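Local coordinates for protein rRNA adenine N-6-methyltransferase (Saccharopolyspora erythraea, PDB 6NVM) that dimethylates the N6 atom of one adenine in 23S rRNA with S-adenosyl-L-methionine as methyl donor, making ribosomes bind macrolide-lincosamide-streptogramin B antibiotics less tightly, at residues Glu133-Val138 / Pro157-Ala162; Thr175-Arg180 / Trp194-Lys199; Glu263-His268 / Leu286-Arg291. One frame throughout, in Å; residues are numbered along the deposited sequence.

Contact 1. Residues Glu133-Val138 / Pro157-Ala162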
ATOM      1  N   GLU A 133       9.069  -4.412 -16.154  1.00 36.91           N
ATOM      2  CA  GLU A 133       8.328  -5.659 -16.296  1.00 34.11           C
ATOM      3  C   GLU A 133       7.531  -5.871 -15.016  1.00 31.03           C
ATOM      4  O   GLU A 133       7.801  -5.198 -14.011  1.00 29.36           O
ATOM      5  CB  GLU A 133       9.277  -6.834 -16.548  1.00 35.97           C
ATOM      6  CG  GLU A 133      10.329  -7.006 -15.453  1.00 36.13           C
ATOM      7  CD  GLU A 133      11.147  -8.282 -15.591  1.00 38.50           C
ATOM      8  OE1 GLU A 133      10.583  -9.323 -15.987  1.00 40.27           O
ATOM      9  OE2 GLU A 133      12.359  -8.243 -15.294  1.00 37.74           O
ATOM     10  N   PRO A 134       6.551  -6.773 -15.002  1.00 30.56           N
ATOM     11  CA  PRO A 134       5.811  -7.021 -13.761  1.00 30.75           C
ATOM     12  C   PRO A 134       6.756  -7.451 -12.649  1.00 29.42           C
ATOM     13  O   PRO A 134       7.743  -8.151 -12.883  1.00 29.33           O
ATOM     14  CB  PRO A 134       4.829  -8.134 -14.143  1.00 32.91           C
ATOM     15  CG  PRO A 134       4.702  -8.041 -15.628  1.00 36.03           C
ATOM     16  CD  PRO A 134       6.047  -7.592 -16.118  1.00 34.46           C
ATOM     17  N   PHE A 135       6.452  -7.015 -11.430  1.00 28.96           N
ATOM     18  CA  PHE A 135       7.302  -7.320 -10.287  1.00 29.17           C
ATOM     19  C   PHE A 135       6.486  -7.148  -9.018  1.00 28.09           C
ATOM     20  O   PHE A 135       5.375  -6.613  -9.035  1.00 28.68           O
ATOM     21  CB  PHE A 135       8.543  -6.423 -10.257  1.00 28.17           C
ATOM     22  CG  PHE A 135       8.260  -5.016  -9.797  1.00 25.85           C
ATOM     23  CD1 PHE A 135       7.674  -4.105 -10.653  1.00 28.04           C
ATOM     24  CD2 PHE A 135       8.577  -4.614  -8.505  1.00 23.65           C
ATOM     25  CE1 PHE A 135       7.399  -2.802 -10.233  1.00 27.75           C
ATOM     26  CE2 PHE A 135       8.308  -3.314  -8.078  1.00 26.14           C
ATOM     27  CZ  PHE A 135       7.717  -2.412  -8.950  1.00 26.55           C
ATOM     28  N   ALA A 136       7.056  -7.620  -7.914  1.00 25.67           N
ATOM     29  CA  ALA A 136       6.489  -7.434  -6.593  1.00 25.38           C
ATOM     30  C   ALA A 136       7.497  -6.719  -5.707  1.00 25.02           C
ATOM     31  O   ALA A 136       8.709  -6.882  -5.864  1.00 23.48           O
ATOM     32  CB  ALA A 136       6.098  -8.775  -5.961  1.00 26.32           C
ATOM     33  N   PHE A 137       6.983  -5.912  -4.780  1.00 25.97           N
ATOM     34  CA  PHE A 137       7.799  -5.262  -3.766  1.00 23.97           C
ATOM     35  C   PHE A 137       7.502  -5.884  -2.413  1.00 25.86           C
ATOM     36  O   PHE A 137       6.341  -6.134  -2.083  1.00 26.16           O
ATOM     37  CB  PHE A 137       7.523  -3.755  -3.695  1.00 24.33           C
ATOM     38  CG  PHE A 137       8.174  -3.092  -2.524  1.00 23.96           C
ATOM     39  CD1 PHE A 137       9.504  -2.712  -2.582  1.00 26.70           C
ATOM     40  CD2 PHE A 137       7.476  -2.877  -1.354  1.00 28.80           C
ATOM     41  CE1 PHE A 137      10.121  -2.110  -1.504  1.00 29.87           C
ATOM     42  CE2 PHE A 137       8.089  -2.266  -0.265  1.00 33.81           C
ATOM     43  CZ  PHE A 137       9.414  -1.883  -0.346  1.00 31.46           C
ATOM     44  N   VAL A 138       8.555  -6.129  -1.637  1.00 27.06           N
ATOM     45  CA  VAL A 138       8.434  -6.560  -0.246  1.00 26.75           C
ATOM     46  C   VAL A 138       9.363  -5.697   0.589  1.00 29.77           C
ATOM     47  O   VAL A 138      10.503  -5.442   0.189  1.00 31.74           O
ATOM     48  CB  VAL A 138       8.784  -8.054  -0.074  1.00 26.89           C
ATOM     49  CG1 VAL A 138       8.686  -8.461   1.385  1.00 29.57           C
ATOM     50  CG2 VAL A 138       7.874  -8.915  -0.919  1.00 28.49           C
ATOM     51  N   PRO A 157       4.309   1.617 -12.588  1.00 31.45           N
ATOM     52  CA  PRO A 157       3.177   1.163 -13.413  1.00 32.91           C
ATOM     53  C   PRO A 157       3.099  -0.344 -13.608  1.00 31.22           C
ATOM     54  O   PRO A 157       2.011  -0.837 -13.933  1.00 32.38           O
ATOM     55  CB  PRO A 157       3.398   1.886 -14.749  1.00 38.57           C
ATOM     56  CG  PRO A 157       4.844   2.211 -14.779  1.00 39.69           C
ATOM     57  CD  PRO A 157       5.242   2.464 -13.353  1.00 34.79           C
ATOM     58  N   THR A 158       4.191  -1.089 -13.434  1.00 30.43           N
ATOM     59  CA  THR A 158       4.177  -2.534 -13.651  1.00 30.15           C
ATOM     60  C   THR A 158       4.087  -3.342 -12.363  1.00 27.12           C
ATOM     61  O   THR A 158       4.130  -4.576 -12.421  1.00 28.45           O
ATOM     62  CB  THR A 158       5.429  -2.988 -14.414  1.00 29.71           C
ATOM     63  OG1 THR A 158       6.572  -2.862 -13.566  1.00 30.20           O
ATOM     64  CG2 THR A 158       5.643  -2.174 -15.695  1.00 33.96           C
ATOM     65  N   ILE A 159       3.973  -2.696 -11.203  1.00 28.22           N
ATOM     66  CA  ILE A 159       3.929  -3.451  -9.958  1.00 28.24           C
ATOM     67  C   ILE A 159       2.673  -4.310  -9.936  1.00 30.91           C
ATOM     68  O   ILE A 159       1.618  -3.923 -10.460  1.00 32.13           O
ATOM     69  CB  ILE A 159       3.987  -2.510  -8.743  1.00 28.33           C
ATOM     70  CG1 ILE A 159       4.290  -3.298  -7.470  1.00 28.34           C
ATOM     71  CG2 ILE A 159       2.673  -1.745  -8.565  1.00 26.01           C
ATOM     72  CD1 ILE A 159       4.698  -2.429  -6.290  1.00 27.28           C
ATOM     73  N   GLU A 160       2.792  -5.501  -9.346  1.00 27.95           N
ATOM     74  CA  GLU A 160       1.641  -6.358  -9.081  1.00 29.21           C
ATOM     75  C   GLU A 160       1.182  -6.227  -7.639  1.00 30.44           C
ATOM     76  O   GLU A 160       0.035  -5.849  -7.383  1.00 33.44           O
ATOM     77  CB  GLU A 160       1.965  -7.828  -9.387  1.00 32.63           C
ATOM     78  CG  GLU A 160       2.069  -8.140 -10.851  1.00 34.04           C
ATOM     79  CD  GLU A 160       1.958  -9.630 -11.140  1.00 37.95           C
ATOM     80  OE1 GLU A 160       1.921 -10.431 -10.182  1.00 38.14           O
ATOM     81  OE2 GLU A 160       1.900  -9.994 -12.330  1.00 39.80           O
ATOM     82  N   THR A 161       2.062  -6.545  -6.688  1.00 27.20           N
ATOM     83  CA  THR A 161       1.747  -6.458  -5.274  1.00 30.10           C
ATOM     84  C   THR A 161       2.887  -5.782  -4.532  1.00 30.32           C
ATOM     85  O   THR A 161       4.048  -5.828  -4.955  1.00 29.28           O
ATOM     86  CB  THR A 161       1.509  -7.835  -4.647  1.00 34.88           C
ATOM     87  OG1 THR A 161       2.742  -8.565  -4.635  1.00 36.87           O
ATOM     88  CG2 THR A 161       0.461  -8.594  -5.426  1.00 35.56           C
ATOM     89  N   ALA A 162       2.534  -5.150  -3.416  1.00 26.10           N
ATOM     90  CA  ALA A 162       3.501  -4.576  -2.494  1.00 26.22           C
ATOM     91  C   ALA A 162       3.119  -5.056  -1.105  1.00 30.60           C
ATOM     92  O   ALA A 162       2.003  -4.798  -0.643  1.00 32.83           O
ATOM     93  CB  ALA A 162       3.517  -3.048  -2.558  1.00 29.39           C
TER
HETATM   94  O   HOH W   1       4.491  -8.284  -2.475  0.78 23.78           O
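Phe135 lies against Thr158 and Ile159 where two parallel strands begin side by side. From CB, the Phe135 side chain sets out with CG between the backbone N and the carbonyl carbon (chi1 76°). Further out, CD1 and CE1 both meet Thr158 OG1, each at 3.4 Å, the hydroxyl sitting at the ring edge in the ring plane. CE1 also comes within 3.5 Å of Ile159 CA, CE2 faces Ile159 CG1 and CD1, and CZ, at the tip, meets Ile159 CB at 3.7 Å. CG1 of Ile159 lies over one face of the ring, offset toward the rim, in a CH-pi contact. Thr158 OG1 also donates to Glu133 O at 2.7 Å, approaching from above the carbonyl plane. Two backbone bonds join the strands: Glu160 N to Phe135 O at 2.8 Å, and Phe137 N to Thr161 O at 2.9 Å. Beyond them a water links Phe137 O to Thr161 OG1, which is also bonded to Ala66 O. The carboxylates of Glu133 and Glu160 turn to Arg93 and Arg69 in salt bridges. Helix 146-155 covers Phe137, Ile159 and Ala162 through Cys153, completing a beta-alpha-beta unit of the Rossmann-like class I methyltransferase fold.

Contact 2. Residues Thr175-Arg180 / Trp194-Lys199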
ATOM      1  N   THR A 175      -5.748   0.934   5.367  1.00 34.20           N
ATOM      2  CA  THR A 175      -6.605  -0.170   4.962  1.00 35.77           C
ATOM      3  C   THR A 175      -8.020  -0.051   5.508  1.00 38.95           C
ATOM      4  O   THR A 175      -8.833  -0.950   5.274  1.00 42.14           O
ATOM      5  CB  THR A 175      -6.007  -1.505   5.422  1.00 33.30           C
ATOM      6  OG1 THR A 175      -5.927  -1.522   6.856  1.00 34.33           O
ATOM      7  CG2 THR A 175      -4.614  -1.712   4.825  1.00 32.24           C
ATOM      8  N   GLY A 176      -8.334   1.022   6.230  1.00 43.56           N
ATOM      9  CA  GLY A 176      -9.652   1.167   6.827  1.00 50.61           C
ATOM     10  C   GLY A 176     -10.006   0.066   7.802  1.00 54.46           C
ATOM     11  O   GLY A 176     -11.183  -0.292   7.926  1.00 57.06           O
ATOM     12  N   ASP A 177      -9.016  -0.470   8.519  1.00 48.59           N
ATOM     13  CA  ASP A 177      -9.240  -1.661   9.329  1.00 51.14           C
ATOM     14  C   ASP A 177     -10.129  -1.396  10.537  1.00 54.71           C
ATOM     15  O   ASP A 177     -10.719  -2.346  11.066  1.00 54.32           O
ATOM     16  CB  ASP A 177      -7.902  -2.242   9.787  1.00 49.29           C
ATOM     17  CG  ASP A 177      -8.053  -3.593  10.458  1.00 53.27           C
ATOM     18  OD1 ASP A 177      -8.576  -4.525   9.810  1.00 53.91           O
ATOM     19  OD2 ASP A 177      -7.640  -3.729  11.629  1.00 55.17           O
ATOM     20  N   TYR A 178     -10.242  -0.141  10.988  1.00 56.05           N
ATOM     21  CA  TYR A 178     -11.147   0.207  12.080  1.00 64.36           C
ATOM     22  C   TYR A 178     -12.180   1.259  11.675  1.00 60.88           C
ATOM     23  O   TYR A 178     -12.769   1.905  12.547  1.00 62.28           O
ATOM     24  CB  TYR A 178     -10.361   0.678  13.308  1.00 75.50           C
ATOM     25  CG  TYR A 178      -9.584   1.967  13.133  1.00 82.48           C
ATOM     26  CD1 TYR A 178     -10.208   3.203  13.252  1.00 87.56           C
ATOM     27  CD2 TYR A 178      -8.219   1.946  12.882  1.00 83.33           C
ATOM     28  CE1 TYR A 178      -9.498   4.380  13.105  1.00 89.36           C
ATOM     29  CE2 TYR A 178      -7.499   3.116  12.732  1.00 84.54           C
ATOM     30  CZ  TYR A 178      -8.142   4.331  12.846  1.00 89.01           C
ATOM     31  OH  TYR A 178      -7.429   5.501  12.698  1.00 90.91           O
ATOM     32  N   GLY A 179     -12.422   1.442  10.377  1.00 57.32           N
ATOM     33  CA  GLY A 179     -13.519   2.257   9.903  1.00 53.65           C
ATOM     34  C   GLY A 179     -13.128   3.621   9.369  1.00 51.13           C
ATOM     35  O   GLY A 179     -13.936   4.249   8.676  1.00 48.54           O
ATOM     36  N   ARG A 180     -11.924   4.098   9.671  1.00 52.18           N
ATOM     37  CA  ARG A 180     -11.450   5.389   9.192  1.00 54.56           C
ATOM     38  C   ARG A 180     -10.549   5.182   7.979  1.00 48.12           C
ATOM     39  O   ARG A 180      -9.701   4.285   7.970  1.00 45.75           O
ATOM     40  CB  ARG A 180     -10.696   6.131  10.299  1.00 65.09           C
ATOM     41  CG  ARG A 180     -10.552   7.621  10.070  1.00 75.39           C
ATOM     42  CD  ARG A 180      -9.907   8.315  11.264  1.00 86.37           C
ATOM     43  NE  ARG A 180      -9.450   9.662  10.922  1.00 94.74           N
ATOM     44  CZ  ARG A 180     -10.188  10.766  11.020  1.00101.65           C
ATOM     45  NH1 ARG A 180     -11.440  10.711  11.459  1.00105.58           N
ATOM     46  NH2 ARG A 180      -9.667  11.937  10.675  1.00102.86           N
ATOM     47  N   TRP A 194      -6.262  -2.267  -1.123  1.00 31.31           N
ATOM     48  CA  TRP A 194      -5.471  -2.076   0.089  1.00 30.63           C
ATOM     49  C   TRP A 194      -5.988  -3.071   1.118  1.00 35.51           C
ATOM     50  O   TRP A 194      -7.172  -3.043   1.465  1.00 34.95           O
ATOM     51  CB  TRP A 194      -5.593  -0.648   0.635  1.00 29.17           C
ATOM     52  CG  TRP A 194      -5.133   0.464  -0.286  1.00 29.41           C
ATOM     53  CD1 TRP A 194      -5.664   0.803  -1.497  1.00 31.41           C
ATOM     54  CD2 TRP A 194      -4.081   1.404  -0.035  1.00 33.56           C
ATOM     55  NE1 TRP A 194      -4.993   1.885  -2.025  1.00 30.47           N
ATOM     56  CE2 TRP A 194      -4.019   2.272  -1.145  1.00 33.58           C
ATOM     57  CE3 TRP A 194      -3.179   1.591   1.019  1.00 35.12           C
ATOM     58  CZ2 TRP A 194      -3.091   3.308  -1.232  1.00 35.14           C
ATOM     59  CZ3 TRP A 194      -2.252   2.614   0.928  1.00 35.86           C
ATOM     60  CH2 TRP A 194      -2.216   3.461  -0.189  1.00 37.25           C
ATOM     61  N   GLU A 195      -5.104  -3.931   1.617  0.59 32.51           N
ATOM     62  CA  GLU A 195      -5.522  -5.048   2.453  0.59 33.45           C
ATOM     63  C   GLU A 195      -4.696  -5.091   3.731  0.59 32.39           C
ATOM     64  O   GLU A 195      -3.466  -4.993   3.687  0.59 31.44           O
ATOM     65  CB  GLU A 195      -5.401  -6.367   1.675  0.59 35.57           C
ATOM     66  CG  GLU A 195      -6.291  -6.415   0.427  0.59 39.54           C
ATOM     67  CD  GLU A 195      -6.046  -7.636  -0.452  0.59 48.25           C
ATOM     68  OE1 GLU A 195      -5.083  -8.388  -0.191  0.59 50.14           O
ATOM     69  OE2 GLU A 195      -6.820  -7.837  -1.413  0.59 48.88           O
ATOM     70  N   PHE A 196      -5.381  -5.221   4.868  1.00 32.40           N
ATOM     71  CA  PHE A 196      -4.732  -5.421   6.158  1.00 34.31           C
ATOM     72  C   PHE A 196      -4.557  -6.920   6.367  1.00 34.65           C
ATOM     73  O   PHE A 196      -5.539  -7.673   6.344  1.00 35.12           O
ATOM     74  CB  PHE A 196      -5.569  -4.812   7.282  1.00 38.29           C
ATOM     75  CG  PHE A 196      -4.939  -4.925   8.643  1.00 39.37           C
ATOM     76  CD1 PHE A 196      -4.116  -3.923   9.121  1.00 38.82           C
ATOM     77  CD2 PHE A 196      -5.175  -6.031   9.443  1.00 42.80           C
ATOM     78  CE1 PHE A 196      -3.540  -4.018  10.367  1.00 40.46           C
ATOM     79  CE2 PHE A 196      -4.596  -6.132  10.691  1.00 41.04           C
ATOM     80  CZ  PHE A 196      -3.780  -5.125  11.154  1.00 40.54           C
ATOM     81  N   VAL A 197      -3.314  -7.364   6.559  1.00 35.29           N
ATOM     82  CA  VAL A 197      -3.058  -8.795   6.678  1.00 34.23           C
ATOM     83  C   VAL A 197      -3.086  -9.207   8.147  1.00 36.05           C
ATOM     84  O   VAL A 197      -3.905 -10.041   8.549  1.00 36.05           O
ATOM     85  CB  VAL A 197      -1.731  -9.182   6.002  1.00 34.80           C
ATOM     86  CG1 VAL A 197      -1.408 -10.648   6.246  1.00 33.39           C
ATOM     87  CG2 VAL A 197      -1.811  -8.904   4.506  1.00 34.23           C
ATOM     88  N   GLU A 198      -2.200  -8.643   8.965  1.00 31.93           N
ATOM     89  CA  GLU A 198      -2.209  -9.006  10.379  1.00 34.38           C
ATOM     90  C   GLU A 198      -1.358  -8.028  11.179  1.00 34.51           C
ATOM     91  O   GLU A 198      -0.430  -7.404  10.658  1.00 32.72           O
ATOM     92  CB  GLU A 198      -1.696 -10.437  10.595  1.00 37.81           C
ATOM     93  CG  GLU A 198      -0.200 -10.603  10.339  1.00 39.07           C
ATOM     94  CD  GLU A 198       0.285 -12.028  10.577  1.00 44.44           C
ATOM     95  OE1 GLU A 198      -0.517 -12.968  10.399  1.00 45.44           O
ATOM     96  OE2 GLU A 198       1.467 -12.201  10.952  1.00 45.08           O
ATOM     97  N   LYS A 199      -1.681  -7.929  12.464  1.00 33.58           N
ATOM     98  CA  LYS A 199      -0.832  -7.226  13.413  1.00 37.72           C
ATOM     99  C   LYS A 199       0.427  -8.038  13.700  1.00 36.19           C
ATOM    100  O   LYS A 199       0.416  -9.270  13.675  1.00 37.72           O
ATOM    101  CB  LYS A 199      -1.598  -6.975  14.715  1.00 49.54           C
ATOM    102  CG  LYS A 199      -0.787  -6.318  15.827  1.00 64.38           C
ATOM    103  CD  LYS A 199      -1.592  -6.246  17.121  1.00 81.19           C
ATOM    104  CE  LYS A 199      -0.777  -5.642  18.255  1.00 95.55           C
ATOM    105  NZ  LYS A 199      -1.496  -5.703  19.556  1.00105.44           N
TER
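Asp177 stacks its carboxylate on the ring of Phe196, the two planes only 13° apart. OD2 sits over the ring centre, 3.9 Å above the plane, while OD1 lies nearer the rim, 3.7 Å from Phe196 CD2. Both side chains have CG anti to the backbone N (chi1 -171° for Asp177, -178° for Phe196), and they cross at a slant. Thr175 packs nearer the strand backbone. Its OG1 approaches Phe196 CB to 3.3 Å, and its methyl CG2 rests on the peptide between Glu195 and Phe196, 3.6 Å from Glu195 C. That hydroxyl is bonded to Ala171 O in the last turn of helix 168-175, which ends in a Schellman motif at Gly176. A type I turn from Gly176 to Gly179 follows and carries Asp177 out toward the ring. Trp194 takes a lesser part through CB, 4.4 Å from Thr175 CG2; its indole turns from Thr175, and NE1 bonds to Thr188 OG1. No hydrogen bond joins the two segments, which meet through side-chain packing. A carboxylate, if charged, would probably gain nothing from the electron-rich ring face, so the stack is best read as van der Waals packing of two flat groups, with Asp177 on the exposed side.

Contact 3. Residues Glu263-His268 / Leu286-Arg291; sequences EAALDH and LRLFER
His268 and Glu290 join two helices that run roughly antiparallel; the axes of the segments 263-268 and 286-291 run at 147° and approach to 7.9 Å. NE2 of His268 donates to Glu290 OE1 at 2.9 Å with a nearly straight N-H...O angle of 171°. The oxygen lies in the plane of the imidazole, at its edge, whereas the donor meets the carboxylate from above its plane, and the two side chains cross at about a right angle. The same ring edge brings CD2 to 3.2 Å from Arg287 O, while CD of Arg287 lies over one face, offset toward the rim.

Arg287 answers with a second bond. Its NE donates to His268 O at 3.2 Å, a bent bond whose donor is tilted from the carbonyl plane, and its NH2 bonds to Ala269 O. One guanidinium therefore holds two successive carbonyls near the end of helix 259-269. The bend of the Arg287 chain at chi3 (-59°) places NE beside the first of them.

Arg291 takes part mainly through its carbons. CG packs 3.5 Å from Ala265 CA, and the guanidinium lays one face over Ala264 CB, with NH2 at 3.6 Å. On the buried side, Leu288 CD1 meets Ala265 CB and Leu266 CD2, each at 3.8 Å; the two leucines lie side by side, pointing the same way. Met237 of helix 228-243 and Leu253 of helix 249-254 also touch Leu288, so the pair belongs to the helical C-terminal region.

Apolar packing on one side is thus joined to polar bonds at the surface. The neighbouring carboxylate could favour a protonated imidazole, whereas the nearby arginines would oppose it, and the charge of His268 remains open.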
ATOM      1  N   GLU A 263     -28.645  14.584  -3.787  0.56 36.78           N
ATOM      2  CA  GLU A 263     -29.506  13.792  -2.915  0.56 35.83           C
ATOM      3  C   GLU A 263     -29.660  12.375  -3.447  0.56 33.05           C
ATOM      4  O   GLU A 263     -29.565  11.404  -2.686  0.56 31.16           O
ATOM      5  CB  GLU A 263     -30.876  14.466  -2.766  0.56 40.70           C
ATOM      6  CG  GLU A 263     -31.860  13.667  -1.905  0.56 43.54           C
ATOM      7  CD  GLU A 263     -33.161  14.403  -1.618  0.56 52.45           C
ATOM      8  OE1 GLU A 263     -33.266  15.597  -1.971  0.56 56.10           O
ATOM      9  OE2 GLU A 263     -34.077  13.784  -1.032  0.56 50.11           O
ATOM     10  N   ALA A 264     -29.882  12.234  -4.755  1.00 35.86           N
ATOM     11  CA  ALA A 264     -30.032  10.905  -5.342  1.00 39.59           C
ATOM     12  C   ALA A 264     -28.754  10.085  -5.190  1.00 32.92           C
ATOM     13  O   ALA A 264     -28.811   8.866  -4.978  1.00 32.00           O
ATOM     14  CB  ALA A 264     -30.414  11.024  -6.818  1.00 43.94           C
ATOM     15  N   ALA A 265     -27.593  10.736  -5.310  1.00 32.71           N
ATOM     16  CA  ALA A 265     -26.320  10.022  -5.240  1.00 34.34           C
ATOM     17  C   ALA A 265     -26.020   9.564  -3.820  1.00 30.60           C
ATOM     18  O   ALA A 265     -25.582   8.429  -3.603  1.00 28.81           O
ATOM     19  CB  ALA A 265     -25.193  10.911  -5.761  1.00 34.30           C
ATOM     20  N   LEU A 266     -26.222  10.444  -2.841  1.00 32.84           N
ATOM     21  CA  LEU A 266     -26.059  10.052  -1.445  1.00 32.73           C
ATOM     22  C   LEU A 266     -26.924   8.843  -1.116  1.00 31.12           C
ATOM     23  O   LEU A 266     -26.446   7.859  -0.538  1.00 32.77           O
ATOM     24  CB  LEU A 266     -26.399  11.231  -0.532  1.00 33.61           C
ATOM     25  CG  LEU A 266     -25.408  12.394  -0.575  1.00 38.83           C
ATOM     26  CD1 LEU A 266     -25.993  13.615   0.127  1.00 40.53           C
ATOM     27  CD2 LEU A 266     -24.080  12.005   0.058  1.00 36.38           C
ATOM     28  N   ASP A 267     -28.203   8.890  -1.498  1.00 29.90           N
ATOM     29  CA  ASP A 267     -29.097   7.776  -1.207  1.00 28.60           C
ATOM     30  C   ASP A 267     -28.638   6.503  -1.918  1.00 28.60           C
ATOM     31  O   ASP A 267     -28.664   5.415  -1.336  1.00 29.41           O
ATOM     32  CB  ASP A 267     -30.530   8.132  -1.608  1.00 28.97           C
ATOM     33  CG  ASP A 267     -31.205   9.091  -0.626  1.00 34.69           C
ATOM     34  OD1 ASP A 267     -30.587   9.459   0.400  1.00 32.67           O
ATOM     35  OD2 ASP A 267     -32.369   9.476  -0.881  1.00 35.09           O
ATOM     36  N   HIS A 268     -28.219   6.622  -3.180  1.00 31.57           N
ATOM     37  CA  HIS A 268     -27.720   5.463  -3.916  1.00 33.07           C
ATOM     38  C   HIS A 268     -26.527   4.834  -3.208  1.00 31.59           C
ATOM     39  O   HIS A 268     -26.415   3.602  -3.126  1.00 32.93           O
ATOM     40  CB  HIS A 268     -27.352   5.883  -5.345  1.00 31.95           C
ATOM     41  CG  HIS A 268     -26.801   4.771  -6.182  1.00 37.73           C
ATOM     42  ND1 HIS A 268     -27.508   3.616  -6.440  1.00 39.51           N
ATOM     43  CD2 HIS A 268     -25.611   4.637  -6.817  1.00 38.71           C
ATOM     44  CE1 HIS A 268     -26.775   2.816  -7.197  1.00 39.64           C
ATOM     45  NE2 HIS A 268     -25.621   3.412  -7.440  1.00 37.79           N
ATOM     46  N   LEU A 286     -17.504   4.814  -4.683  1.00 31.15           N
ATOM     47  CA  LEU A 286     -17.742   4.393  -6.063  1.00 33.32           C
ATOM     48  C   LEU A 286     -19.211   4.548  -6.443  1.00 30.46           C
ATOM     49  O   LEU A 286     -19.537   5.037  -7.531  1.00 30.02           O
ATOM     50  CB  LEU A 286     -17.305   2.942  -6.251  1.00 33.90           C
ATOM     51  CG  LEU A 286     -15.815   2.640  -6.145  1.00 37.66           C
ATOM     52  CD1 LEU A 286     -15.595   1.122  -6.170  1.00 36.52           C
ATOM     53  CD2 LEU A 286     -15.081   3.318  -7.275  1.00 37.44           C
ATOM     54  N   ARG A 287     -20.113   4.113  -5.566  1.00 30.29           N
ATOM     55  CA  ARG A 287     -21.539   4.260  -5.842  1.00 31.63           C
ATOM     56  C   ARG A 287     -21.936   5.730  -5.911  1.00 32.44           C
ATOM     57  O   ARG A 287     -22.729   6.127  -6.772  1.00 30.91           O
ATOM     58  CB  ARG A 287     -22.357   3.538  -4.771  1.00 32.16           C
ATOM     59  CG  ARG A 287     -22.390   2.018  -4.931  1.00 36.18           C
ATOM     60  CD  ARG A 287     -23.673   1.428  -4.340  1.00 42.95           C
ATOM     61  NE  ARG A 287     -23.805   1.736  -2.918  1.00 46.95           N
ATOM     62  CZ  ARG A 287     -23.223   1.042  -1.945  1.00 49.61           C
ATOM     63  NH1 ARG A 287     -22.465  -0.010  -2.230  1.00 50.48           N
ATOM     64  NH2 ARG A 287     -23.398   1.401  -0.682  1.00 50.75           N
ATOM     65  N   LEU A 288     -21.398   6.547  -5.006  1.00 29.32           N
ATOM     66  CA  LEU A 288     -21.670   7.980  -5.038  1.00 29.59           C
ATOM     67  C   LEU A 288     -21.282   8.572  -6.387  1.00 31.81           C
ATOM     68  O   LEU A 288     -22.048   9.332  -6.991  1.00 30.62           O
ATOM     69  CB  LEU A 288     -20.913   8.671  -3.900  1.00 31.87           C
ATOM     70  CG  LEU A 288     -21.200  10.147  -3.618  1.00 39.86           C
ATOM     71  CD1 LEU A 288     -22.597  10.316  -3.028  1.00 41.63           C
ATOM     72  CD2 LEU A 288     -20.139  10.720  -2.677  1.00 44.42           C
ATOM     73  N   PHE A 289     -20.085   8.229  -6.874  1.00 30.27           N
ATOM     74  CA  PHE A 289     -19.623   8.772  -8.147  1.00 29.72           C
ATOM     75  C   PHE A 289     -20.463   8.247  -9.299  1.00 31.42           C
ATOM     76  O   PHE A 289     -20.802   8.995 -10.221  1.00 33.91           O
ATOM     77  CB  PHE A 289     -18.149   8.428  -8.369  1.00 29.99           C
ATOM     78  CG  PHE A 289     -17.641   8.855  -9.718  1.00 30.75           C
ATOM     79  CD1 PHE A 289     -17.445  10.195  -9.998  1.00 31.38           C
ATOM     80  CD2 PHE A 289     -17.386   7.921 -10.710  1.00 29.51           C
ATOM     81  CE1 PHE A 289     -16.997  10.599 -11.239  1.00 34.10           C
ATOM     82  CE2 PHE A 289     -16.936   8.319 -11.957  1.00 32.28           C
ATOM     83  CZ  PHE A 289     -16.744   9.660 -12.222  1.00 34.40           C
ATOM     84  N   GLU A 290     -20.803   6.958  -9.258  1.00 31.94           N
ATOM     85  CA  GLU A 290     -21.624   6.355 -10.300  1.00 36.78           C
ATOM     86  C   GLU A 290     -22.882   7.176 -10.550  1.00 37.80           C
ATOM     87  O   GLU A 290     -23.201   7.517 -11.692  1.00 40.30           O
ATOM     88  CB  GLU A 290     -21.975   4.927  -9.889  1.00 39.81           C
ATOM     89  CG  GLU A 290     -22.851   4.167 -10.866  1.00 45.82           C
ATOM     90  CD  GLU A 290     -23.156   2.757 -10.378  1.00 49.16           C
ATOM     91  OE1 GLU A 290     -23.435   2.584  -9.165  1.00 47.03           O
ATOM     92  OE2 GLU A 290     -23.100   1.824 -11.206  1.00 50.41           O
ATOM     93  N   ARG A 291     -23.612   7.505  -9.484  1.00 33.91           N
ATOM     94  CA  ARG A 291     -24.853   8.250  -9.653  1.00 35.02           C
ATOM     95  C   ARG A 291     -24.582   9.705 -10.008  1.00 37.82           C
ATOM     96  O   ARG A 291     -25.302  10.296 -10.821  1.00 39.64           O
ATOM     97  CB  ARG A 291     -25.705   8.155  -8.385  1.00 37.33           C
ATOM     98  CG  ARG A 291     -27.054   8.869  -8.487  1.00 42.05           C
ATOM     99  CD  ARG A 291     -27.892   8.350  -9.662  1.00 46.72           C
ATOM    100  NE  ARG A 291     -29.166   9.056  -9.774  1.00 51.31           N
ATOM    101  CZ  ARG A 291     -29.325  10.231 -10.378  1.00 56.85           C
ATOM    102  NH1 ARG A 291     -28.287  10.848 -10.934  1.00 57.24           N
ATOM    103  NH2 ARG A 291     -30.525  10.794 -10.426  1.00 60.39           N
TER

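How the contacts relate
From the N terminus, contact 1 comes first: strand 135-140 leads through helix 146-155 to strand 159-167, and the pairing of 133-138 with 157-162 closes that crossover. Strand 159-167 then passes into helix 168-175, after which contact 2 closes a shorter excursion through helix 183-188 that returns to the same seven-stranded sheet at strand 192-200, an outermost strand within the chain. Contact 3 closes the last loop, between helices 259-269 and 282-292. The three follow in series, without nesting or crossing. Contacts 1 and 2 reach one sheet, their centres 21 Å apart, while contact 3 lies in the helical C-terminal region, its centre 33 Å from that of contact 1.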